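Local coordinates for protein exopolygalacturonase (Yersinia enterocolitica, PDB 2UVF) that hydrolyses pectin-type polygalacturonate, probably from the chain end, as a family 28 exo-acting glycoside hydrolase, and binds digalacturonic acid, at residues 274-277 against 278-282; 401-404 against 405-408. All coordinates share one frame; numbering follows the deposited sequence.

Interaction 1: 274-277 against 278-282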
ATOM      1  N   TRP A 274       8.949 -13.738 -12.760  1.00 28.22           N
ATOM      2  CA  TRP A 274       8.416 -13.585 -14.108  1.00 28.49           C
ATOM      3  C   TRP A 274       9.432 -13.117 -15.114  1.00 29.29           C
ATOM      4  O   TRP A 274      10.348 -12.356 -14.778  1.00 30.19           O
ATOM      5  CB  TRP A 274       7.325 -12.509 -14.098  1.00 27.58           C
ATOM      6  CG  TRP A 274       6.235 -12.812 -13.206  1.00 25.76           C
ATOM      7  CD1 TRP A 274       6.013 -12.283 -11.966  1.00 27.22           C
ATOM      8  CD2 TRP A 274       5.195 -13.729 -13.450  1.00 26.09           C
ATOM      9  NE1 TRP A 274       4.882 -12.818 -11.421  1.00 26.08           N
ATOM     10  CE2 TRP A 274       4.359 -13.721 -12.314  1.00 26.13           C
ATOM     11  CE3 TRP A 274       4.873 -14.576 -14.528  1.00 25.84           C
ATOM     12  CZ2 TRP A 274       3.220 -14.506 -12.234  1.00 25.31           C
ATOM     13  CZ3 TRP A 274       3.751 -15.366 -14.432  1.00 25.57           C
ATOM     14  CH2 TRP A 274       2.927 -15.316 -13.299  1.00 25.59           C
ATOM     15  N   LEU A 275       9.214 -13.519 -16.357  1.00 29.74           N
ATOM     16  CA  LEU A 275       9.959 -12.985 -17.470  1.00 30.12           C
ATOM     17  C   LEU A 275       9.509 -11.551 -17.740  1.00 31.03           C
ATOM     18  O   LEU A 275       8.418 -11.146 -17.342  1.00 29.90           O
ATOM     19  CB  LEU A 275       9.772 -13.875 -18.708  1.00 30.50           C
ATOM     20  CG  LEU A 275      10.556 -15.208 -18.744  1.00 29.26           C
ATOM     21  CD1 LEU A 275      10.194 -15.944 -19.982  1.00 29.75           C
ATOM     22  CD2 LEU A 275      12.076 -15.017 -18.691  1.00 29.71           C
ATOM     23  N   ARG A 276      10.359 -10.785 -18.422  1.00 31.78           N
ATOM     24  CA  ARG A 276       9.998  -9.445 -18.847  1.00 32.53           C
ATOM     25  C   ARG A 276       8.920  -9.487 -19.936  1.00 33.18           C
ATOM     26  O   ARG A 276       8.731 -10.513 -20.593  1.00 33.42           O
ATOM     27  CB  ARG A 276      11.255  -8.705 -19.323  1.00 32.60           C
ATOM     28  CG  ARG A 276      12.253  -8.410 -18.212  1.00 31.22           C
ATOM     29  CD  ARG A 276      11.705  -7.396 -17.245  1.00 31.41           C
ATOM     30  NE  ARG A 276      12.751  -6.954 -16.332  1.00 32.04           N
ATOM     31  CZ  ARG A 276      13.498  -5.864 -16.488  1.00 29.33           C
ATOM     32  NH1 ARG A 276      13.314  -5.078 -17.530  1.00 29.10           N
ATOM     33  NH2 ARG A 276      14.439  -5.570 -15.593  1.00 27.68           N
ATOM     34  N   ALA A 277       8.207  -8.380 -20.119  1.00 33.75           N
ATOM     35  CA  ALA A 277       7.151  -8.293 -21.134  1.00 34.04           C
ATOM     36  C   ALA A 277       7.738  -8.125 -22.541  1.00 34.92           C
ATOM     37  O   ALA A 277       8.927  -7.861 -22.676  1.00 35.50           O
ATOM     38  CB  ALA A 277       6.215  -7.161 -20.809  1.00 33.32           C
ATOM     39  N   LYS A 278       6.909  -8.265 -23.579  1.00 35.95           N
ATOM     40  CA  LYS A 278       7.355  -8.070 -24.971  1.00 37.66           C
ATOM     41  C   LYS A 278       8.250  -6.820 -25.031  1.00 37.78           C
ATOM     42  O   LYS A 278       9.425  -6.895 -25.424  1.00 37.17           O
ATOM     43  CB  LYS A 278       6.156  -7.929 -25.920  1.00 37.88           C
ATOM     44  CG  LYS A 278       6.288  -8.707 -27.202  1.00 40.73           C
ATOM     45  CD  LYS A 278       5.553  -8.033 -28.382  1.00 44.85           C
ATOM     46  CE  LYS A 278       5.963  -8.677 -29.720  1.00 47.42           C
ATOM     47  NZ  LYS A 278       5.634  -7.839 -30.937  1.00 49.89           N
ATOM     48  N   THR A 279       7.691  -5.686 -24.598  1.00 37.64           N
ATOM     49  CA  THR A 279       8.476  -4.478 -24.316  1.00 37.17           C
ATOM     50  C   THR A 279       8.887  -4.526 -22.846  1.00 36.84           C
ATOM     51  O   THR A 279       8.059  -4.312 -21.942  1.00 36.71           O
ATOM     52  CB  THR A 279       7.651  -3.207 -24.585  1.00 37.49           C
ATOM     53  OG1 THR A 279       7.010  -3.321 -25.862  1.00 37.88           O
ATOM     54  CG2 THR A 279       8.527  -1.970 -24.541  1.00 36.30           C
ATOM     55  N   ALA A 280      10.175  -4.783 -22.631  1.00 36.15           N
ATOM     56  CA  ALA A 280      10.717  -5.215 -21.338  1.00 35.42           C
ATOM     57  C   ALA A 280      11.041  -4.082 -20.381  1.00 35.31           C
ATOM     58  O   ALA A 280      11.192  -4.300 -19.176  1.00 34.25           O
ATOM     59  CB  ALA A 280      11.967  -6.046 -21.572  1.00 35.55           C
ATOM     60  N   GLU A 281      11.212  -2.892 -20.958  1.00 35.48           N
ATOM     61  CA  GLU A 281      11.519  -1.664 -20.246  1.00 35.65           C
ATOM     62  C   GLU A 281      10.770  -0.586 -21.019  1.00 34.28           C
ATOM     63  O   GLU A 281      10.717  -0.624 -22.248  1.00 34.68           O
ATOM     64  CB  GLU A 281      13.039  -1.423 -20.238  1.00 36.29           C
ATOM     65  CG  GLU A 281      13.525  -0.080 -19.618  1.00 41.81           C
ATOM     66  CD  GLU A 281      13.866   1.000 -20.669  1.00 48.36           C
ATOM     67  OE1 GLU A 281      14.151   2.165 -20.292  1.00 51.20           O
ATOM     68  OE2 GLU A 281      13.850   0.697 -21.881  1.00 51.81           O
ATOM     69  N   ILE A 282      10.105   0.313 -20.301  1.00 32.63           N
ATOM     70  CA  ILE A 282       9.572   1.540 -20.899  1.00 30.06           C
ATOM     71  C   ILE A 282      10.327   2.755 -20.302  1.00 29.19           C
ATOM     72  O   ILE A 282      11.041   2.613 -19.306  1.00 29.10           O
ATOM     73  CB  ILE A 282       8.021   1.684 -20.720  1.00 30.25           C
ATOM     74  CG1 ILE A 282       7.613   1.634 -19.259  1.00 28.11           C
ATOM     75  CG2 ILE A 282       7.255   0.641 -21.583  1.00 29.23           C
ATOM     76  CD1 ILE A 282       6.259   2.226 -18.970  1.00 26.97           C
TER
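R276 and A280 meet across a tight turn of the chain. The packed part is small: CB of R276 lies 3.6 Å from CB of A280, and CG of R276 follows beside it, less closely. From there the arginine side chain bends at chi2 (-68°), which brings its guanidinium back along A280 towards the backbone carbonyl. NH1 of R276 donates a hydrogen bond to O of A280, 2.8 Å long. The bond is not straight, with an N-H...O angle of 136°. NH1 comes in from above the plane of the carbonyl, well away from the direction of its lone pairs.

The corner itself is looser. The chain turns at K278 and T279, and both side chains point away from the preceding strand. K278 runs out extended on the exposed side, while CB of A277 lies against the backbone, 3.6 Å from O of T279. Strand 289-293 lies beside the turn, where R276 touches P291 and Y293, and A277 and A280 make backbone bonds with Q292. The side chain of R276 also passes about 4 Å from a nickel ion other than the one at G401. The chemistry implies a surface corner where one arginine joins methyl packing to a single bent, charged hydrogen bond to a backbone carbonyl.

Interaction 2: 401-404 against 405-408. With NI (nickel (II) ion), chain K; ADA (alpha-D-galactopyranuronic acid), chain C; ADA (alpha-D-galactopyranuronic acid), chain B.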
ATOM      1  N   GLY A 401       1.566  -4.738 -10.375  1.00 22.03           N
ATOM      2  CA  GLY A 401       0.850  -5.693 -11.196  1.00 22.79           C
ATOM      3  C   GLY A 401      -0.596  -5.826 -10.782  1.00 23.62           C
ATOM      4  O   GLY A 401      -1.420  -6.234 -11.594  1.00 23.70           O
ATOM      5  N   ASP A 402      -0.900  -5.474  -9.534  1.00 23.44           N
ATOM      6  CA  ASP A 402      -2.269  -5.543  -9.005  1.00 24.46           C
ATOM      7  C   ASP A 402      -2.597  -4.293  -8.191  1.00 25.10           C
ATOM      8  O   ASP A 402      -2.140  -3.186  -8.535  1.00 25.19           O
ATOM      9  CB  ASP A 402      -2.454  -6.818  -8.162  1.00 24.48           C
ATOM     10  CG  ASP A 402      -3.868  -7.359  -8.236  1.00 25.48           C
ATOM     11  OD1 ASP A 402      -4.737  -6.820  -7.525  1.00 27.52           O
ATOM     12  OD2 ASP A 402      -4.113  -8.308  -9.012  1.00 25.80           O
ATOM     13  N   ASP A 403      -3.389  -4.445  -7.124  1.00 25.54           N
ATOM     14  CA  ASP A 403      -3.806  -3.293  -6.316  1.00 26.24           C
ATOM     15  C   ASP A 403      -2.532  -2.663  -5.779  1.00 26.51           C
ATOM     16  O   ASP A 403      -1.572  -3.376  -5.514  1.00 27.21           O
ATOM     17  CB  ASP A 403      -4.687  -3.707  -5.127  1.00 26.31           C
ATOM     18  CG  ASP A 403      -6.016  -4.334  -5.549  1.00 28.29           C
ATOM     19  OD1 ASP A 403      -6.513  -4.008  -6.665  1.00 30.09           O
ATOM     20  OD2 ASP A 403      -6.588  -5.124  -4.746  1.00 26.83           O
ATOM     21  N   CYS A 404      -2.521  -1.342  -5.626  1.00 25.64           N
ATOM     22  CA  CYS A 404      -1.374  -0.661  -5.054  1.00 25.57           C
ATOM     23  C   CYS A 404      -1.319  -0.861  -3.547  1.00 26.10           C
ATOM     24  O   CYS A 404      -0.339  -1.379  -3.038  1.00 26.98           O
ATOM     25  CB  CYS A 404      -1.375   0.827  -5.432  1.00 24.57           C
ATOM     26  SG  CYS A 404      -1.409   1.162  -7.232  1.00 23.30           S
ATOM     27  N   ILE A 405      -2.341  -0.397  -2.834  1.00 26.60           N
ATOM     28  CA  ILE A 405      -2.480  -0.672  -1.414  1.00 27.03           C
ATOM     29  C   ILE A 405      -3.809  -1.397  -1.231  1.00 28.00           C
ATOM     30  O   ILE A 405      -4.866  -0.913  -1.653  1.00 27.28           O
ATOM     31  CB  ILE A 405      -2.389   0.602  -0.514  1.00 27.65           C
ATOM     32  CG1 ILE A 405      -1.059   1.328  -0.734  1.00 27.01           C
ATOM     33  CG2 ILE A 405      -2.584   0.250   0.984  1.00 25.59           C
ATOM     34  CD1 ILE A 405      -1.075   2.773  -0.244  1.00 26.49           C
ATOM     35  N   ASN A 406      -3.727  -2.593  -0.652  1.00 28.05           N
ATOM     36  CA  ASN A 406      -4.907  -3.399  -0.426  1.00 28.46           C
ATOM     37  C   ASN A 406      -5.129  -3.606   1.064  1.00 28.43           C
ATOM     38  O   ASN A 406      -4.172  -3.791   1.814  1.00 28.22           O
ATOM     39  CB  ASN A 406      -4.742  -4.757  -1.112  1.00 28.59           C
ATOM     40  CG  ASN A 406      -5.967  -5.624  -0.961  1.00 28.06           C
ATOM     41  OD1 ASN A 406      -6.068  -6.427  -0.037  1.00 28.07           O
ATOM     42  ND2 ASN A 406      -6.913  -5.450  -1.852  1.00 26.60           N
ATOM     43  N   PHE A 407      -6.387  -3.576   1.488  1.00 28.51           N
ATOM     44  CA  PHE A 407      -6.738  -3.901   2.890  1.00 28.54           C
ATOM     45  C   PHE A 407      -7.621  -5.118   2.941  1.00 28.43           C
ATOM     46  O   PHE A 407      -8.601  -5.201   2.224  1.00 28.54           O
ATOM     47  CB  PHE A 407      -7.419  -2.730   3.590  1.00 27.91           C
ATOM     48  CG  PHE A 407      -6.566  -1.510   3.657  1.00 28.53           C
ATOM     49  CD1 PHE A 407      -5.587  -1.390   4.632  1.00 25.83           C
ATOM     50  CD2 PHE A 407      -6.736  -0.476   2.727  1.00 27.74           C
ATOM     51  CE1 PHE A 407      -4.794  -0.257   4.685  1.00 28.18           C
ATOM     52  CE2 PHE A 407      -5.946   0.656   2.780  1.00 28.65           C
ATOM     53  CZ  PHE A 407      -4.960   0.764   3.753  1.00 27.24           C
ATOM     54  N   ALA A 408      -7.244  -6.071   3.774  1.00 29.27           N
ATOM     55  CA  ALA A 408      -7.974  -7.328   3.892  1.00 30.24           C
ATOM     56  C   ALA A 408      -8.340  -7.581   5.362  1.00 30.95           C
ATOM     57  O   ALA A 408      -7.567  -7.254   6.259  1.00 29.86           O
ATOM     58  CB  ALA A 408      -7.129  -8.464   3.370  1.00 29.65           C
TER
HETATM   59 NI    NI K1614      -2.167  -5.545 -13.411  1.00 34.33          NI
HETATM   60  C1  ADA C   1      -6.436  -9.128  -6.365  1.00 47.05           C
HETATM   61  C2  ADA C   1      -5.443  -9.861  -5.440  1.00 45.97           C
HETATM   62  C3  ADA C   1      -5.940 -11.320  -5.322  1.00 47.22           C
HETATM   63  C4  ADA C   1      -7.190 -11.266  -4.428  1.00 49.04           C
HETATM   64  C5  ADA C   1      -8.236 -10.439  -5.198  1.00 49.86           C
HETATM   65  C6  ADA C   1      -9.523 -10.253  -4.362  1.00 51.33           C
HETATM   66  O1  ADA C   1      -6.602  -9.770  -7.664  1.00 47.38           O
HETATM   67  O2  ADA C   1      -4.106  -9.767  -5.879  1.00 40.15           O
HETATM   68  O3  ADA C   1      -4.923 -12.243  -4.859  1.00 46.12           O
HETATM   69  O4  ADA C   1      -6.853 -10.518  -3.232  1.00 49.77           O
HETATM   70  O5  ADA C   1      -7.701  -9.115  -5.634  1.00 49.61           O
HETATM   71  O6B ADA C   1      -9.557  -9.305  -3.536  1.00 51.73           O
HETATM   72  O6A ADA C   1     -10.472 -11.056  -4.556  1.00 52.09           O
HETATM   73  C1  ADA B   2      -7.382 -11.044  -1.992  1.00 48.63           C
HETATM   74  C2  ADA B   2      -7.045 -10.008  -0.900  1.00 49.10           C
HETATM   75  C3  ADA B   2      -5.510  -9.899  -0.819  1.00 48.76           C
HETATM   76  C4  ADA B   2      -4.889 -11.290  -0.480  1.00 47.80           C
HETATM   77  C5  ADA B   2      -5.309 -12.320  -1.551  1.00 46.90           C
HETATM   78  C6  ADA B   2      -4.828 -13.789  -1.395  1.00 46.04           C
HETATM   79  O2  ADA B   2      -7.665  -8.736  -1.173  1.00 46.13           O
HETATM   80  O3  ADA B   2      -5.121  -8.899   0.119  1.00 50.89           O
HETATM   81  O4  ADA B   2      -5.281 -11.735   0.823  1.00 46.13           O
HETATM   82  O5  ADA B   2      -6.760 -12.341  -1.715  1.00 47.28           O
HETATM   83  O6B ADA B   2      -5.700 -14.675  -1.525  1.00 45.16           O
HETATM   84  O6A ADA B   2      -3.614 -14.014  -1.166  1.00 43.57           O
HETATM   85  O   HOH W   1      -1.224  -3.349 -13.065  1.00 26.55           O
HETATM   86  O   HOH W   2      -2.955  -5.069 -15.414  1.00 27.23           O
HETATM   87  O   HOH W   3      -2.919  -7.897 -13.826  1.00 38.66           O
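N406 divides its amide between D403 and a bound sugar, on a short run of chain that also holds a nickel ion and a second sugar. ND2 of N406 reaches OD2 of D403 at 2.9 Å, but the bond is weak, with an angle of 129°. The carboxylate and amide planes are only 10° apart. The side chain of N406 extends with CG anti to the backbone N (chi1 -178°), which carries the amide to the sugar. OD1 of N406 accepts a hydrogen bond from O3 of the chain B galacturonate at 2.7 Å. D403 probably helps to orient N406, though the bond between them is weak. D403 also has a long, weak ion pair with K468, another pocket residue.

G401, D402 and D403 form the Gly-Asp-Asp motif known in family 28 glycoside hydrolases. O of G401 binds the nickel at 2.1 Å. Three waters and D376 complete the set of ligands. OD2 of D402 accepts a hydrogen bond from O1 of the chain C galacturonate at 3.2 Å. OD1 of D402 lies 3.1 Å from C1 of that sugar. The backbone N of D403 donates to OD1 of D402 at 2.8 Å, from the anti side and a little out of the carboxylate plane. This bond helps to fix the rotation of the carboxylate beside the anomeric carbon.

This is the substrate cleft of a family 28 right-handed parallel beta-helix. The loop 401-404 follows strand 397-399 and leads into strand 405-408. That strand lies between the parallel strands 383-386 and 438-441. D403 and N406 both touch V439, while I405 and F407 pack on L426 of strand 421-427.

How the interactions relate
Interaction 1 comes first along the chain and closes before interaction 2 opens. Their centres are about 22 Å apart, and their nearest atoms about 8 Å, so they do not touch. Both lie within the family 28 glycoside hydrolase range. Interaction 2 is buried close to the centre of the chain, on the parallel beta-helix, where strand 405-408 runs between neighbouring coils. Interaction 1 lies at the surface, in an excursion after strand 268-270, whose strand 280-283 pairs antiparallel with 289-293. One contact lies at the corner that leads into a peripheral hairpin, and the other lines the sugar-binding cleft. W274, just before the hairpin, touches A377, next to the nickel ligand D376 of interaction 2.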